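Local coordinates for xylan esterase, putative, AXE2C (Cellvibrio japonicus, PDB 2WAA), which removes acetyl groups from acetylated xylan and glucomannan, and from 4-nitrophenyl acetate, during the breakdown of plant cell wall polysaccharides, at residues A[24-27]-A[33-36]; A[185-190]-A[210-215]; A[205-210]-A[216-221]. All coordinates share one frame; numbering follows the deposited sequence.

Contact 1: A[24-27]-A[33-36]; sequences GRTH and SLTF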
loop_
_atom_site.group_PDB
_atom_site.type_symbol
_atom_site.label_atom_id
_atom_site.label_comp_id
_atom_site.label_asym_id
_atom_site.label_seq_id
_atom_site.Cartn_x
_atom_site.Cartn_y
_atom_site.Cartn_z
ATOM N N GLY A 24 -0.680 8.014 1.008
ATOM C CA GLY A 24 0.009 6.874 1.680
ATOM C C GLY A 24 0.679 7.390 2.945
ATOM O O GLY A 24 0.878 8.607 3.114
ATOM N N ARG A 25 1.004 6.496 3.864
ATOM C CA ARG A 25 1.615 6.919 5.112
ATOM C C ARG A 25 3.069 7.395 5.003
ATOM O O ARG A 25 3.941 6.665 4.499
ATOM C CB ARG A 25 1.555 5.773 6.116
ATOM C CG ARG A 25 0.098 5.457 6.489
ATOM C CD ARG A 25 0.016 4.464 7.672
ATOM N NE ARG A 25 -1.362 4.117 8.006
ATOM C CZ ARG A 25 -1.695 3.286 9.001
ATOM N NH1 ARG A 25 -0.770 2.776 9.779
ATOM N NH2 ARG A 25 -2.969 2.996 9.248
ATOM N N THR A 26 3.327 8.594 5.517
ATOM C CA THR A 26 4.691 9.123 5.572
ATOM C C THR A 26 4.987 9.678 6.982
ATOM O O THR A 26 4.076 10.142 7.686
ATOM C CB THR A 26 4.898 10.262 4.537
ATOM O OG1 THR A 26 3.989 11.351 4.824
ATOM C CG2 THR A 26 4.672 9.730 3.104
ATOM N N HIS A 27 6.260 9.643 7.375
ATOM C CA HIS A 27 6.705 10.262 8.621
ATOM C C HIS A 27 7.434 11.568 8.249
ATOM O O HIS A 27 8.289 11.563 7.369
ATOM C CB HIS A 27 7.667 9.351 9.345
ATOM C CG HIS A 27 8.088 9.914 10.666
ATOM N ND1 HIS A 27 7.239 9.946 11.747
ATOM C CD2 HIS A 27 9.223 10.550 11.048
ATOM C CE1 HIS A 27 7.854 10.536 12.765
ATOM N NE2 HIS A 27 9.056 10.909 12.368
ATOM N N SER A 33 12.154 16.347 5.513
ATOM C CA SER A 33 12.120 15.187 4.606
ATOM C C SER A 33 10.931 14.296 4.991
ATOM O O SER A 33 10.380 14.429 6.110
ATOM C CB SER A 33 13.449 14.420 4.651
ATOM O OG SER A 33 13.653 13.889 5.958
ATOM N N LEU A 34 10.537 13.394 4.082
ATOM C CA LEU A 34 9.515 12.373 4.363
ATOM C C LEU A 34 10.151 11.014 4.274
ATOM O O LEU A 34 10.948 10.725 3.376
ATOM C CB LEU A 34 8.388 12.424 3.316
ATOM C CG LEU A 34 7.625 13.737 3.284
ATOM C CD1 LEU A 34 6.591 13.545 2.107
ATOM C CD2 LEU A 34 6.986 13.946 4.642
ATOM N N THR A 35 9.751 10.156 5.209
ATOM C CA THR A 35 10.201 8.769 5.197
ATOM C C THR A 35 8.974 7.863 5.153
ATOM O O THR A 35 7.958 8.158 5.794
ATOM C CB THR A 35 11.085 8.470 6.443
ATOM O OG1 THR A 35 12.215 9.355 6.434
ATOM C CG2 THR A 35 11.628 7.055 6.368
ATOM N N PHE A 36 9.085 6.792 4.383
ATOM C CA PHE A 36 7.978 5.880 4.234
ATOM C C PHE A 36 8.428 4.451 4.018
ATOM O O PHE A 36 9.540 4.184 3.521
ATOM C CB PHE A 36 7.057 6.361 3.086
ATOM C CG PHE A 36 7.785 6.792 1.840
ATOM C CD1 PHE A 36 8.033 5.892 0.795
ATOM C CD2 PHE A 36 8.227 8.109 1.716
ATOM C CE1 PHE A 36 8.715 6.278 -0.344
ATOM C CE2 PHE A 36 8.909 8.526 0.556
ATOM C CZ PHE A 36 9.155 7.592 -0.476
#
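His-27 and Thr-35 face each other as an antiparallel hydrogen-bonded pair, and each satisfies both backbone polar groups of the other. His-27 N gives its hydrogen to Thr-35 O over 2.8 Å, close to straight at 172°. The return bond, from Thr-35 N to His-27 O, measures 3.0 Å, and both donors lie in the plane of the carbonyl they meet. Each of these oxygens also receives a CA-H...O contact: Leu-34 CA is 3.3 Å from His-27 O, and Thr-26 CA approaches Thr-35 O. Between these two segments there are no further backbone hydrogen bonds, and Arg-25 O abuts a carbon instead, with Phe-36 CB 3.4 Å away.

Thr-26 carries the side-chain packing. Its OG1 stands between the backbone N and the carbonyl carbon (chi1 61°), which leaves Thr-26 CG2 beside the N, where it lies alongside Phe-36 and meets CB and CD2 of that residue, each at 4.1 Å. The hydroxyl passes Leu-34 CD2 and finds its hydrogen bond in a bound glycerol, probably from the crystallisation liquor.

Several other polar groups are served from outside the two segments: Thr-26 O by Arg-223, Thr-35 OG1 by Thr-113 and Asn-29, Ser-33 OG by Asp-31 and Asn-29, and Arg-25 NH1 by the carbonyls of Tyr-206 and Phe-208. Strand 34-36 bonds on to strand 112-119 through Leu-34 and Phe-36, so strands 27-28 and 34-36 pair like a beta hairpin at the edge of an antiparallel sheet in the beta-rich N-terminal region of this CE2 esterase.

Contact 2: A[185-190]-A[210-215]; sequences GGRGLI and LGDTGQ. With ACT (acetate ion), chain B; ACT (acetate ion), chain C.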
loop_
_atom_site.group_PDB
_atom_site.type_symbol
_atom_site.label_atom_id
_atom_site.label_comp_id
_atom_site.label_asym_id
_atom_site.label_seq_id
_atom_site.Cartn_x
_atom_site.Cartn_y
_atom_site.Cartn_z
ATOM N N GLY A 185 4.266 -8.422 4.586
ATOM C CA GLY A 185 4.416 -9.825 4.187
ATOM C C GLY A 185 4.689 -10.781 5.343
ATOM O O GLY A 185 5.474 -10.485 6.262
ATOM N N GLY A 186 4.091 -11.965 5.258
ATOM C CA GLY A 186 4.319 -13.011 6.251
ATOM C C GLY A 186 3.536 -12.852 7.547
ATOM O O GLY A 186 3.505 -13.790 8.342
ATOM N N ARG A 187 2.861 -11.703 7.736
ATOM C CA ARG A 187 2.140 -11.386 8.964
ATOM C C ARG A 187 0.656 -11.760 8.921
ATOM O O ARG A 187 0.085 -11.855 7.846
ATOM C CB ARG A 187 2.311 -9.911 9.312
ATOM C CG ARG A 187 3.777 -9.519 9.437
ATOM C CD ARG A 187 4.469 -10.076 10.743
ATOM N NE ARG A 187 5.904 -9.730 10.676
ATOM C CZ ARG A 187 6.412 -8.578 11.139
ATOM N NH1 ARG A 187 5.611 -7.669 11.723
ATOM N NH2 ARG A 187 7.714 -8.328 11.011
ATOM N N GLY A 188 0.082 -12.001 10.104
ATOM C CA GLY A 188 -1.334 -12.372 10.230
ATOM C C GLY A 188 -2.055 -11.494 11.216
ATOM O O GLY A 188 -1.483 -10.507 11.765
ATOM N N LEU A 189 -3.318 -11.843 11.455
ATOM C CA LEU A 189 -4.113 -11.193 12.463
ATOM C C LEU A 189 -3.597 -11.571 13.874
ATOM O O LEU A 189 -3.514 -10.720 14.783
ATOM C CB LEU A 189 -5.580 -11.653 12.337
ATOM C CG LEU A 189 -6.489 -11.032 13.371
ATOM C CD1 LEU A 189 -6.765 -9.543 13.026
ATOM C CD2 LEU A 189 -7.788 -11.807 13.385
ATOM N N ILE A 190 -3.231 -12.847 14.021
ATOM C CA ILE A 190 -2.714 -13.361 15.309
ATOM C C ILE A 190 -1.353 -14.026 15.291
ATOM O O ILE A 190 -0.726 -14.161 16.354
ATOM C CB ILE A 190 -3.720 -14.282 16.045
ATOM C CG1 ILE A 190 -3.812 -15.658 15.378
ATOM C CG2 ILE A 190 -5.115 -13.586 16.168
ATOM C CD1 ILE A 190 -4.742 -16.622 16.188
ATOM N N LEU A 210 5.341 3.654 9.874
ATOM C CA LEU A 210 6.238 2.757 9.135
ATOM C C LEU A 210 7.011 1.967 10.178
ATOM O O LEU A 210 7.016 2.362 11.334
ATOM C CB LEU A 210 7.228 3.573 8.294
ATOM C CG LEU A 210 8.043 4.694 9.012
ATOM C CD1 LEU A 210 9.099 4.162 9.969
ATOM C CD2 LEU A 210 8.729 5.620 7.973
ATOM N N GLY A 211 7.678 0.884 9.786
ATOM C CA GLY A 211 8.505 0.130 10.723
ATOM C C GLY A 211 7.693 -0.721 11.672
ATOM O O GLY A 211 6.472 -0.636 11.694
ATOM N N ASP A 212 8.330 -1.546 12.490
ATOM C CA ASP A 212 7.501 -2.191 13.504
ATOM C C ASP A 212 8.177 -2.432 14.845
ATOM O O ASP A 212 7.701 -3.286 15.646
ATOM C CB ASP A 212 6.894 -3.508 12.994
ATOM C CG ASP A 212 7.939 -4.568 12.789
ATOM O OD1 ASP A 212 9.148 -4.223 12.780
ATOM O OD2 ASP A 212 7.553 -5.723 12.643
ATOM N N THR A 213 9.238 -1.681 15.121
ATOM C CA THR A 213 9.932 -1.862 16.428
ATOM C C THR A 213 9.234 -1.120 17.557
ATOM O O THR A 213 8.179 -0.483 17.373
ATOM C CB THR A 213 11.357 -1.323 16.391
ATOM O OG1 THR A 213 11.313 0.112 16.258
ATOM C CG2 THR A 213 12.144 -1.975 15.236
ATOM N N GLY A 214 9.860 -1.148 18.730
ATOM C CA GLY A 214 9.322 -0.399 19.848
ATOM C C GLY A 214 9.386 1.086 19.535
ATOM O O GLY A 214 8.669 1.900 20.135
ATOM N N GLN A 215 10.240 1.449 18.582
ATOM C CA GLN A 215 10.375 2.867 18.236
ATOM C C GLN A 215 9.678 3.273 16.921
ATOM O O GLN A 215 9.935 4.364 16.392
ATOM C CB GLN A 215 11.856 3.270 18.226
ATOM C CG GLN A 215 12.598 2.853 16.976
ATOM C CD GLN A 215 13.897 2.089 17.279
ATOM O OE1 GLN A 215 14.657 2.457 18.189
ATOM N NE2 GLN A 215 14.149 1.008 16.517
HETATM C C ACT B . 7.861 -12.228 9.496
HETATM O O ACT B . 8.562 -11.572 10.323
HETATM O OXT ACT B . 7.774 -13.467 9.699
HETATM C CH3 ACT B . 7.170 -11.576 8.335
HETATM C C ACT C . 2.190 -13.604 2.579
HETATM O O ACT C . 3.298 -14.146 2.232
HETATM O OXT ACT C . 2.290 -12.593 3.312
HETATM C CH3 ACT C . 0.839 -14.114 2.152
#
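Arg-187 reaches Asp-212 with the end of its guanidinium, and this salt bridge is the whole of the direct contact between 185-190 and 210-215; the CA atoms of Arg-187 and Asp-212 are 11.6 Å apart. From CB, which packs on Phe-205, the chain bends at chi2 (-73°), extends through CD and turns again at the guanidinium. CG and CD pass an acetate ion (chain B), whose methyl is doubtfully placed. Arg-187 NE makes a weak hydrogen bond of 3.3 Å to O of this acetate, and Arg-187 NH2 makes another to the same O at 3.4 Å. CZ has Asp-212 OD2 as its nearest partner across the contact.

At the tip both terminal nitrogens converge on that one oxygen: Arg-187 NH1 to Asp-212 OD2 is 2.9 Å and Arg-187 NH2 to the same OD2 is 3.1 Å. The oxygen lies only 6° out of the guanidinium plane, and the carboxylate is turned 19° from it. NH1 meets OD2 nearly along its C-O axis, whereas NH2 comes from the syn side, tilted out of the carboxylate plane. NH1 also bonds to Ala-200 O, and Trp-184 makes a cation-pi contact with the arginine, further fixing the group.

Gly-186 N donates to OXT of a second acetate (chain C) over 2.7 Å; both acetates are probably from the crystallisation liquor. Gly-186 is one of two inferred transition-state stabilisers, with Asn-236, which bonds to Arg-187 O. Segment 185-190 lies in the loop between strand 177-183 and helix 202-205, with Leu-189 resting on helix 245-262; segment 210-215 belongs to the loop from helix 202-205 to strand 228-231.

Contact 3: A[205-210]-A[216-221]; sequences FYQFTL and APQWDH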
loop_
_atom_site.group_PDB
_atom_site.type_symbol
_atom_site.label_atom_id
_atom_site.label_comp_id
_atom_site.label_asym_id
_atom_site.label_seq_id
_atom_site.Cartn_x
_atom_site.Cartn_y
_atom_site.Cartn_z
ATOM N N PHE A 205 0.781 -3.428 13.598
ATOM C CA PHE A 205 1.381 -2.542 12.580
ATOM C C PHE A 205 0.391 -1.593 11.950
ATOM O O PHE A 205 0.791 -0.592 11.365
ATOM C CB PHE A 205 2.275 -3.273 11.529
ATOM C CG PHE A 205 1.515 -4.209 10.590
ATOM C CD1 PHE A 205 0.788 -3.712 9.492
ATOM C CD2 PHE A 205 1.575 -5.601 10.785
ATOM C CE1 PHE A 205 0.089 -4.607 8.627
ATOM C CE2 PHE A 205 0.879 -6.501 9.928
ATOM C CZ PHE A 205 0.149 -5.986 8.836
ATOM N N TYR A 206 -0.896 -1.890 12.062
ATOM C CA TYR A 206 -1.924 -0.954 11.619
ATOM C C TYR A 206 -1.769 0.403 12.349
ATOM O O TYR A 206 -2.227 1.440 11.862
ATOM C CB TYR A 206 -3.302 -1.538 11.902
ATOM C CG TYR A 206 -4.390 -0.508 12.086
ATOM C CD1 TYR A 206 -4.998 0.088 11.003
ATOM C CD2 TYR A 206 -4.834 -0.180 13.361
ATOM C CE1 TYR A 206 -6.056 1.032 11.185
ATOM C CE2 TYR A 206 -5.862 0.754 13.565
ATOM C CZ TYR A 206 -6.459 1.354 12.465
ATOM O OH TYR A 206 -7.475 2.269 12.680
ATOM N N GLN A 207 -1.124 0.379 13.523
ATOM C CA GLN A 207 -0.930 1.602 14.290
ATOM C C GLN A 207 0.311 2.395 13.894
ATOM O O GLN A 207 0.492 3.508 14.385
ATOM C CB GLN A 207 -0.822 1.293 15.817
ATOM C CG GLN A 207 -2.102 0.651 16.451
ATOM C CD GLN A 207 -3.374 1.559 16.493
ATOM O OE1 GLN A 207 -3.372 2.755 16.095
ATOM N NE2 GLN A 207 -4.507 0.959 16.951
ATOM N N PHE A 208 1.160 1.848 13.026
ATOM C CA PHE A 208 2.485 2.437 12.809
ATOM C C PHE A 208 2.537 3.205 11.523
ATOM O O PHE A 208 2.005 2.770 10.502
ATOM C CB PHE A 208 3.525 1.310 12.695
ATOM C CG PHE A 208 3.633 0.438 13.924
ATOM C CD1 PHE A 208 3.309 0.953 15.174
ATOM C CD2 PHE A 208 4.131 -0.854 13.818
ATOM C CE1 PHE A 208 3.453 0.153 16.321
ATOM C CE2 PHE A 208 4.262 -1.659 14.968
ATOM C CZ PHE A 208 3.941 -1.156 16.186
ATOM N N THR A 209 3.233 4.334 11.521
ATOM C CA THR A 209 3.388 5.025 10.251
ATOM C C THR A 209 4.288 4.233 9.298
ATOM O O THR A 209 4.090 4.213 8.057
ATOM C CB THR A 209 4.046 6.385 10.516
ATOM O OG1 THR A 209 3.161 7.152 11.346
ATOM C CG2 THR A 209 4.306 7.138 9.204
ATOM N N LEU A 210 5.341 3.654 9.874
ATOM C CA LEU A 210 6.238 2.757 9.135
ATOM C C LEU A 210 7.011 1.967 10.178
ATOM O O LEU A 210 7.016 2.362 11.334
ATOM C CB LEU A 210 7.228 3.573 8.294
ATOM C CG LEU A 210 8.043 4.694 9.012
ATOM C CD1 LEU A 210 9.099 4.162 9.969
ATOM C CD2 LEU A 210 8.729 5.620 7.973
ATOM N N ALA A 216 8.805 2.414 16.381
ATOM C CA ALA A 216 8.036 2.816 15.198
ATOM C C ALA A 216 7.104 3.973 15.565
ATOM O O ALA A 216 6.383 3.899 16.529
ATOM C CB ALA A 216 7.234 1.612 14.634
ATOM N N PRO A 217 7.090 5.032 14.756
ATOM C CA PRO A 217 6.164 6.153 14.938
ATOM C C PRO A 217 4.692 5.753 14.832
ATOM O O PRO A 217 4.330 4.982 13.919
ATOM C CB PRO A 217 6.534 7.132 13.824
ATOM C CG PRO A 217 7.538 6.459 12.976
ATOM C CD PRO A 217 7.861 5.095 13.503
ATOM N N GLN A 218 3.871 6.297 15.743
ATOM C CA GLN A 218 2.420 6.155 15.731
ATOM C C GLN A 218 1.808 6.956 14.615
ATOM O O GLN A 218 2.058 8.157 14.448
ATOM C CB GLN A 218 1.781 6.628 17.031
ATOM C CG GLN A 218 2.057 5.702 18.204
ATOM C CD GLN A 218 1.311 4.401 18.047
ATOM O OE1 GLN A 218 0.093 4.378 17.916
ATOM N NE2 GLN A 218 2.050 3.311 18.017
ATOM N N TRP A 219 0.998 6.274 13.838
ATOM C CA TRP A 219 0.203 6.914 12.791
ATOM C C TRP A 219 -1.026 7.587 13.393
ATOM O O TRP A 219 -1.906 6.922 14.026
ATOM C CB TRP A 219 -0.223 5.872 11.723
ATOM C CG TRP A 219 -1.092 6.447 10.666
ATOM C CD1 TRP A 219 -2.447 6.251 10.513
ATOM C CD2 TRP A 219 -0.694 7.332 9.622
ATOM N NE1 TRP A 219 -2.907 6.953 9.421
ATOM C CE2 TRP A 219 -1.851 7.629 8.858
ATOM C CE3 TRP A 219 0.529 7.910 9.256
ATOM C CZ2 TRP A 219 -1.823 8.480 7.764
ATOM C CZ3 TRP A 219 0.570 8.754 8.170
ATOM C CH2 TRP A 219 -0.609 9.025 7.420
ATOM N N ASP A 220 -1.132 8.899 13.178
ATOM C CA ASP A 220 -2.328 9.614 13.595
ATOM C C ASP A 220 -3.450 9.434 12.556
ATOM O O ASP A 220 -3.322 9.865 11.413
ATOM C CB ASP A 220 -1.956 11.086 13.722
ATOM C CG ASP A 220 -3.130 11.960 14.137
ATOM O OD1 ASP A 220 -4.246 11.434 14.378
ATOM O OD2 ASP A 220 -2.898 13.191 14.196
ATOM N N HIS A 221 -4.556 8.788 12.954
ATOM C CA HIS A 221 -5.621 8.449 11.989
ATOM C C HIS A 221 -6.353 9.636 11.418
ATOM O O HIS A 221 -7.024 9.538 10.394
ATOM C CB HIS A 221 -6.590 7.475 12.645
ATOM C CG HIS A 221 -5.967 6.167 12.922
ATOM N ND1 HIS A 221 -5.588 5.318 11.908
ATOM C CD2 HIS A 221 -5.612 5.563 14.078
ATOM C CE1 HIS A 221 -5.036 4.240 12.432
ATOM N NE2 HIS A 221 -5.026 4.372 13.740
HETATM O O HOH W 1 -1.919 4.920 15.999
#
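Thr-209 meets Pro-217 and Trp-219 in the close-packed middle of the contact, where two nearly straight bonds tie the backbones: Thr-209 N to Pro-217 O at 2.7 Å and Trp-219 N to Gln-207 O at 2.9 Å. Both donors are tilted from the carbonyl planes. Trp-219 CG lies anti to the backbone N (chi1 177°), bringing the indole edge to Thr-209, whose OG1 is 3.4 Å from Trp-219 CE3. Ala-216 CB covers one face of the Phe-208 ring, 4.0 Å from its centroid, in a CH-pi contact.

Toward His-221 the packing stays close but the bonding weakens. Its ring and that of Tyr-206 are near parallel but slid apart, and Tyr-206 OH, which bonds to His-263, lies over one imidazole face. His-221 NE2 donates only weakly, at 3.3 Å, to Gln-207 OE1. A water 2.6 Å from Gln-207 OE1 links it to Trp-219 O. The solvent side is Gln-218, whose NE2 lies at the edge of the Phe-208 ring with the amide perpendicular to it.

This chemistry is consistent with the two backbone bonds, around the single bridge of Phe-208 with Gln-218, fixing the register, while the polar bonds to Gln-207 add less.

How the contacts relate
Contacts 2 and 3 share Leu-210 and interleave along the chain, their centres about 10 Å apart. Both belong to the GDSL-like part of the sequence, whereas contact 1 belongs to the N-terminal part, its centre about 11 Å from that of contact 3. Arg-25 links contact 1 to contact 3, its CZ 3.4 Å from Trp-219 CD1. Leu-210 CD2 packs 3.4 Å from Thr-35 O, joining contacts 1 and 2 as well. Contact 2 alone reaches the catalytic centre: the acetates lie there, and the Arg-187 side chain is about 5 Å from that of Asn-236, an inferred transition-state stabiliser, and about 9 Å from that of the inferred nucleophile Ser-141.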